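Local coordinates for uncharacterised protein (Vibrio cholerae, PDB 5KKO) that is of unknown function but folds as a small, mostly helical chain whose copies pair in the crystal through a short N-terminal strand, at the interface of chains A and B and the interface of chains A and C. Coordinates in Å, arbitrary orientation; residue numbers count along the deposited sequence, not the author numbering. Chains: chain A/B/C, Uncharacterised protein.

Contact 1: the interface of chains A and B. Residues chain A 4-5, 7, 42-43; chain B 9, 11, 14-15, 18.
B:Leu14 sets its CD2 methyl over the centre of the A:Phe7 ring, 3.7 Å from the centroid, the two side chains crossing at about a right angle. CG of B:Leu14 lies anti to its backbone N (chi1 172°), which sends the methyl branches off the helix toward chain A. A:Ile42 closes on the same leucine, its CG2 3.9 Å from B:Leu14 CD2, and the A:Lys43 chain touches that methyl too; with the ring, they make this the tightly packed part. At the ring edge, in plane, sit B:Glu11 CB, 3.8 Å from A:Phe7 CE1, and the carbonyl oxygen of B:Ile9. Backbone bonds pin the rim: B:Ile9 N to A:Phe7 O (2.7 Å), and B:Glu11 N to A:Lys5 O, the latter tying the first turn of the helix to chain A. On the polar side A:Lys43 bends at chi2 (88°) and makes one good bond, its ammonium NZ to B:Asn15 OD1 at 2.7 Å, in the amide plane and on a lone pair. Charge pairing is the loose part: the salt bridge from A:Lys43 NZ to B:Glu11 OE2 is long, 3.7 Å, and A:Lys5 NZ stays farther off. Helix 11-21 of chain B thus lies against strand 6-10 and the C-terminal end of helix 28-43 of chain A.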
# COMPACT_ATOMS: atom_id res chain seq x y z
N MSE A 4 -19.67 12.18 -6.11
CA MSE A 4 -19.60 11.10 -5.13
C MSE A 4 -18.18 10.87 -4.79
O MSE A 4 -17.38 10.68 -5.67
CB MSE A 4 -20.21 9.86 -5.75
CG MSE A 4 -19.90 8.61 -4.93
SE MSE A 4 -21.11 8.44 -3.39
CE MSE A 4 -20.37 9.72 -2.17
N LYS A 5 -17.90 10.66 -3.53
CA LYS A 5 -16.55 10.42 -3.08
C LYS A 5 -16.26 8.93 -3.21
O LYS A 5 -17.14 8.09 -2.90
CB LYS A 5 -16.37 10.91 -1.66
CG LYS A 5 -14.96 10.84 -1.19
CD LYS A 5 -14.81 11.62 0.10
CE LYS A 5 -13.46 11.32 0.71
NZ LYS A 5 -12.99 12.18 1.85
N PHE A 7 -13.16 5.87 -2.52
CA PHE A 7 -12.01 5.49 -1.71
C PHE A 7 -11.29 4.31 -2.37
O PHE A 7 -11.90 3.29 -2.73
CB PHE A 7 -12.49 5.08 -0.29
CG PHE A 7 -13.23 6.16 0.45
CD1 PHE A 7 -14.58 6.42 0.20
CD2 PHE A 7 -12.59 6.91 1.39
CE1 PHE A 7 -15.26 7.47 0.88
CE2 PHE A 7 -13.24 7.94 2.09
CZ PHE A 7 -14.56 8.23 1.85
N ILE A 42 -10.12 2.72 5.79
CA ILE A 42 -10.50 3.23 4.48
C ILE A 42 -11.08 4.63 4.61
O ILE A 42 -10.67 5.52 3.88
CB ILE A 42 -11.50 2.28 3.80
CG1 ILE A 42 -10.87 0.91 3.63
CG2 ILE A 42 -12.01 2.93 2.45
CD1 ILE A 42 -11.91 -0.23 3.34
N LYS A 43 -11.99 4.83 5.56
CA LYS A 43 -12.61 6.14 5.79
C LYS A 43 -11.58 7.18 6.23
O LYS A 43 -11.57 8.33 5.76
CB LYS A 43 -13.70 5.93 6.86
CG LYS A 43 -14.49 7.17 7.32
CD LYS A 43 -15.67 7.35 6.42
CE LYS A 43 -16.71 8.33 6.97
NZ LYS A 43 -17.87 8.40 5.99
N ILE B 9 -14.16 2.19 -3.85
CA ILE B 9 -15.37 2.05 -3.05
C ILE B 9 -16.10 3.39 -2.99
O ILE B 9 -15.57 4.36 -2.42
CB ILE B 9 -15.01 1.57 -1.64
CG1 ILE B 9 -14.12 0.36 -1.73
CG2 ILE B 9 -16.31 1.32 -0.80
CD1 ILE B 9 -13.62 -0.16 -0.36
N GLU B 11 -18.56 6.18 -1.45
CA GLU B 11 -18.87 6.53 -0.06
C GLU B 11 -20.20 5.92 0.42
O GLU B 11 -20.31 5.60 1.61
CB GLU B 11 -18.89 8.05 0.10
CG GLU B 11 -18.92 8.46 1.59
CD GLU B 11 -18.45 9.86 1.81
OE1 GLU B 11 -18.93 10.77 1.13
OE2 GLU B 11 -17.56 10.05 2.67
N LEU B 14 -19.28 2.43 1.40
CA LEU B 14 -18.46 2.42 2.61
C LEU B 14 -19.30 2.74 3.82
O LEU B 14 -19.20 2.08 4.86
CB LEU B 14 -17.27 3.41 2.43
CG LEU B 14 -16.43 3.65 3.69
CD1 LEU B 14 -15.76 2.30 4.01
CD2 LEU B 14 -15.34 4.65 3.43
N ASN B 15 -20.14 3.77 3.73
CA ASN B 15 -20.98 4.14 4.86
C ASN B 15 -22.00 3.04 5.19
O ASN B 15 -22.26 2.81 6.37
CB ASN B 15 -21.69 5.45 4.58
CG ASN B 15 -20.77 6.65 4.69
OD1 ASN B 15 -19.65 6.56 5.16
ND2 ASN B 15 -21.27 7.80 4.25
N LEU B 18 -20.00 0.46 7.15
CA LEU B 18 -19.82 0.92 8.54
C LEU B 18 -21.12 0.82 9.33
O LEU B 18 -21.12 0.33 10.47
CB LEU B 18 -19.32 2.38 8.58
CG LEU B 18 -17.87 2.55 8.15
CD1 LEU B 18 -17.62 4.05 7.76
CD2 LEU B 18 -16.92 2.11 9.18

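Contact 2: the interface of chains A and B. Residues chain A 7-11, 14; chain B 5-7, 9.
Strand 6-10 of chain A runs antiparallel to strand 5-10 of chain B, and the start of helix 11-20 of chain A closes over one end of the pair. B:Phe7 and A:Ile9 exchange backbone bonds, A:Ile9 N to B:Phe7 O at 2.9 Å and B:Phe7 N to A:Ile9 O at 2.8 Å, continuing the register set by A:Phe7 and B:Ile9. On the side of the sheet that faces the helices, A:Leu14 lays its CD2 methyl over one face of the B:Phe7 ring, 3.6 Å from B:Phe7 CD2 and offset toward the rim. A:Glu11 meets the same ring at its edge, in plane, with CB 3.7 Å from B:Phe7 CE2; its carboxylate is turned 72° from the ring. A:Ile9 has CG1 anti to the backbone N (chi1 -172°), leaving CG2 between N and the carbonyl carbon. That methyl, A:Ile9 CG2, reaches both CB of B:Phe7, at 3.8 Å, and CD1 of B:Ile9, at 3.9 Å. The opposite side looks less well fixed, for the B:Tyr6 ring there is poorly ordered. It has the A:Gln8 amide nitrogen NE2 above one face, toward the rim, while its CD1 lies near the backbone N of A:Asp10. Joining backbone bonds to an apolar layer, the site links two copies through a shared antiparallel strand pairing, plausibly the core of a dimer.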
# COMPACT_ATOMS: atom_id res chain seq x y z
N PHE A 7 -13.16 5.87 -2.52
CA PHE A 7 -12.01 5.49 -1.71
C PHE A 7 -11.29 4.31 -2.37
O PHE A 7 -11.90 3.29 -2.73
CB PHE A 7 -12.49 5.08 -0.29
CG PHE A 7 -13.23 6.16 0.45
CD1 PHE A 7 -14.58 6.42 0.20
CD2 PHE A 7 -12.59 6.91 1.39
CE1 PHE A 7 -15.26 7.47 0.88
CE2 PHE A 7 -13.24 7.94 2.09
CZ PHE A 7 -14.56 8.23 1.85
N GLN A 8 -9.99 4.39 -2.41
CA GLN A 8 -9.17 3.35 -3.02
C GLN A 8 -8.83 2.28 -2.01
O GLN A 8 -8.53 2.57 -0.85
CB GLN A 8 -7.85 3.93 -3.54
CG GLN A 8 -7.91 5.13 -4.41
CD GLN A 8 -6.51 5.45 -4.91
OE1 GLN A 8 -6.27 6.50 -5.49
NE2 GLN A 8 -5.58 4.51 -4.70
N ILE A 9 -8.87 1.03 -2.44
CA ILE A 9 -8.41 -0.09 -1.62
C ILE A 9 -7.57 -0.99 -2.52
O ILE A 9 -7.93 -1.24 -3.68
CB ILE A 9 -9.60 -0.84 -1.00
CG1 ILE A 9 -9.13 -1.89 0.01
CG2 ILE A 9 -10.41 -1.52 -2.06
CD1 ILE A 9 -10.26 -2.64 0.68
N ASP A 10 -6.41 -1.43 -2.01
CA ASP A 10 -5.60 -2.35 -2.78
C ASP A 10 -6.23 -3.73 -2.81
O ASP A 10 -6.98 -4.12 -1.91
CB ASP A 10 -4.21 -2.43 -2.18
CG ASP A 10 -4.25 -2.79 -0.71
OD1 ASP A 10 -3.90 -3.94 -0.40
OD2 ASP A 10 -4.65 -1.91 0.11
N GLU A 11 -5.88 -4.49 -3.85
CA GLU A 11 -6.48 -5.81 -4.04
C GLU A 11 -6.18 -6.75 -2.89
O GLU A 11 -7.04 -7.54 -2.47
CB GLU A 11 -6.01 -6.44 -5.36
CG GLU A 11 -6.49 -7.88 -5.53
CD GLU A 11 -6.73 -8.32 -6.97
OE1 GLU A 11 -7.78 -8.99 -7.21
OE2 GLU A 11 -5.89 -8.00 -7.85
N LEU A 14 -8.44 -5.97 0.12
CA LEU A 14 -9.81 -6.34 -0.16
C LEU A 14 -9.97 -7.85 -0.05
O LEU A 14 -10.93 -8.32 0.60
CB LEU A 14 -10.24 -5.78 -1.52
CG LEU A 14 -11.58 -6.24 -2.09
CD1 LEU A 14 -12.49 -5.63 -1.18
CD2 LEU A 14 -11.70 -5.59 -3.48
N LYS B 5 -2.95 -2.48 -8.94
CA LYS B 5 -4.38 -2.58 -9.19
C LYS B 5 -5.12 -2.17 -7.93
O LYS B 5 -4.97 -2.81 -6.89
CB LYS B 5 -4.77 -4.01 -9.60
N TYR B 6 -5.91 -1.10 -8.02
CA TYR B 6 -6.77 -0.71 -6.91
C TYR B 6 -8.25 -0.83 -7.27
O TYR B 6 -8.66 -0.73 -8.42
CB TYR B 6 -6.47 0.73 -6.49
CG TYR B 6 -5.22 0.90 -5.69
CD1 TYR B 6 -5.26 0.90 -4.30
CD2 TYR B 6 -3.99 1.06 -6.32
CE1 TYR B 6 -4.14 1.05 -3.55
CE2 TYR B 6 -2.83 1.22 -5.57
CZ TYR B 6 -2.92 1.20 -4.17
OH TYR B 6 -1.78 1.36 -3.41
N PHE B 7 -9.07 -1.00 -6.26
CA PHE B 7 -10.52 -0.91 -6.43
C PHE B 7 -11.00 0.40 -5.84
O PHE B 7 -10.40 0.92 -4.90
CB PHE B 7 -11.24 -2.09 -5.74
CG PHE B 7 -10.86 -3.43 -6.33
CD1 PHE B 7 -11.69 -4.01 -7.25
CD2 PHE B 7 -9.68 -4.06 -6.01
CE1 PHE B 7 -11.34 -5.21 -7.87
CE2 PHE B 7 -9.32 -5.27 -6.60
CZ PHE B 7 -10.19 -5.86 -7.52
N ILE B 9 -14.16 2.19 -3.85
CA ILE B 9 -15.37 2.05 -3.05
C ILE B 9 -16.10 3.39 -2.99
O ILE B 9 -15.57 4.36 -2.42
CB ILE B 9 -15.01 1.57 -1.64
CG1 ILE B 9 -14.12 0.36 -1.73
CG2 ILE B 9 -16.31 1.32 -0.80
CD1 ILE B 9 -13.62 -0.16 -0.36

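Contact 3: the interface of chains A and C. Residues chain A 10, 13, 47-48; chain C 11-12, 15, 19.
A:Asp48 and C:Arg19 form a salt bridge, the charged part of the contact. The guanidinium grips end-on: C:Arg19 NH1 and NH2 both reach the carboxylate oxygen A:Asp48 OD1 at 3.1 Å, with the guanidinium plane 75° from the carboxylate. NH1 meets OD1 on the syn side, whereas NH2 arrives from well above the carboxylate plane. NH2 also makes a weak bond to the A:Asp48 carbonyl oxygen at the guanidinium edge. With CG anti to the backbone N (chi1 -172°), A:Asp48 extends its carboxylate toward helix 11-20 of chain C.

Among uncharged donors, the side-chain amide C:Asn15 ND2 reaches A:Asp48 OD1 at 3.1 Å on the anti side, nearly straight at 164°. Amide and carboxylate are almost coplanar, and three donors now grip this oxygen. Within chain A, A:Asp10 OD1 accepts from both N and OG1 of A:Thr13, the bond from A:Thr13 OG1 to A:Asp10 OD1 being 2.8 Å, an N-cap at the start of helix 11-20.

In the packing, the poorly ordered C:Leu12 has CD1 3.7 Å from A:Asp48 CB, an apolar contact. C:Leu12 CD2 instead rests against the polar A:Thr13 OG1 and A:Asp10 carboxylate without bonding to them. Within chain C, C:Asn15 CB lies over one guanidinium face of C:Arg19, offset toward the rim, which may steady the arginine. The site anchors the loop after helix 28-43 of chain A on a helix of chain C; whether this pairing forms in solution the structure alone does not show.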
# COMPACT_ATOMS: atom_id res chain seq x y z
N ASP A 10 -6.41 -1.43 -2.01
CA ASP A 10 -5.60 -2.35 -2.78
C ASP A 10 -6.23 -3.73 -2.81
O ASP A 10 -6.98 -4.12 -1.91
CB ASP A 10 -4.21 -2.43 -2.18
CG ASP A 10 -4.25 -2.79 -0.71
OD1 ASP A 10 -3.90 -3.94 -0.40
OD2 ASP A 10 -4.65 -1.91 0.11
N THR A 13 -5.64 -6.12 0.34
CA THR A 13 -6.44 -5.82 1.51
C THR A 13 -7.91 -6.20 1.32
O THR A 13 -8.57 -6.70 2.24
CB THR A 13 -6.31 -4.34 1.84
OG1 THR A 13 -4.94 -4.10 2.20
CG2 THR A 13 -7.11 -4.01 3.13
N ASP A 47 -1.91 5.17 8.72
CA ASP A 47 -0.66 4.35 8.58
C ASP A 47 -0.89 2.89 8.97
O ASP A 47 -0.01 2.21 9.56
CB ASP A 47 0.51 4.92 9.39
CG ASP A 47 1.16 6.15 8.75
OD1 ASP A 47 2.03 6.76 9.43
OD2 ASP A 47 0.81 6.50 7.60
N ASP A 48 -2.08 2.39 8.65
CA ASP A 48 -2.43 0.97 8.80
C ASP A 48 -2.43 0.56 10.27
O ASP A 48 -2.14 -0.60 10.61
CB ASP A 48 -1.52 0.05 7.98
CG ASP A 48 -2.03 -1.40 8.00
OD1 ASP A 48 -1.27 -2.37 8.33
OD2 ASP A 48 -3.26 -1.59 7.69
N GLU C 11 4.50 -0.50 3.70
CA GLU C 11 4.07 -0.46 5.10
C GLU C 11 3.13 -1.62 5.43
O GLU C 11 3.19 -2.17 6.54
CB GLU C 11 3.37 0.86 5.40
CG GLU C 11 3.13 1.02 6.89
CD GLU C 11 3.06 2.46 7.31
OE1 GLU C 11 3.62 2.78 8.38
OE2 GLU C 11 2.44 3.26 6.58
N LEU C 12 2.22 -1.98 4.51
CA LEU C 12 1.29 -3.08 4.80
C LEU C 12 2.04 -4.39 4.99
O LEU C 12 1.72 -5.16 5.91
CB LEU C 12 0.22 -3.17 3.71
CG LEU C 12 -0.95 -2.19 3.99
CD1 LEU C 12 -0.60 -0.71 4.43
CD2 LEU C 12 -1.94 -2.18 2.81
N ASN C 15 3.92 -4.30 8.42
CA ASN C 15 2.98 -4.50 9.52
C ASN C 15 2.45 -5.92 9.54
O ASN C 15 2.28 -6.49 10.63
CB ASN C 15 1.81 -3.52 9.40
CG ASN C 15 2.17 -2.09 9.81
OD1 ASN C 15 3.30 -1.78 10.21
ND2 ASN C 15 1.22 -1.20 9.69
N ARG C 19 2.69 -8.58 12.65
CA ARG C 19 1.54 -9.29 13.21
C ARG C 19 1.75 -10.79 13.18
O ARG C 19 1.37 -11.47 14.16
CB ARG C 19 0.29 -8.89 12.46
CG ARG C 19 -0.10 -7.38 12.69
CD ARG C 19 -1.33 -7.03 11.86
NE ARG C 19 -1.52 -5.58 11.94
CZ ARG C 19 -1.56 -4.73 10.92
NH1 ARG C 19 -1.57 -5.16 9.63
NH2 ARG C 19 -1.70 -3.45 11.20

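Contacts 1 and 2 belong to one two-fold interface: their C-alpha centres are about 11 Å apart and they share A:Phe7 and B:Ile9, so strand pairing and the helix packing beside it are parts of one continuous surface. Contact 3 lies on another face of chain A, about 13 Å from contact 2 and 18 Å from contact 1, centre to centre. It shares A:Asp10 with contact 2, where strand 6-10 joins helix 11-20. That junction touches both neighbours, while the loop after helix 28-43 carries most of contact 3. Pairs could thus join into the deposited six copies; the structure alone does not show whether that assembly forms in solution.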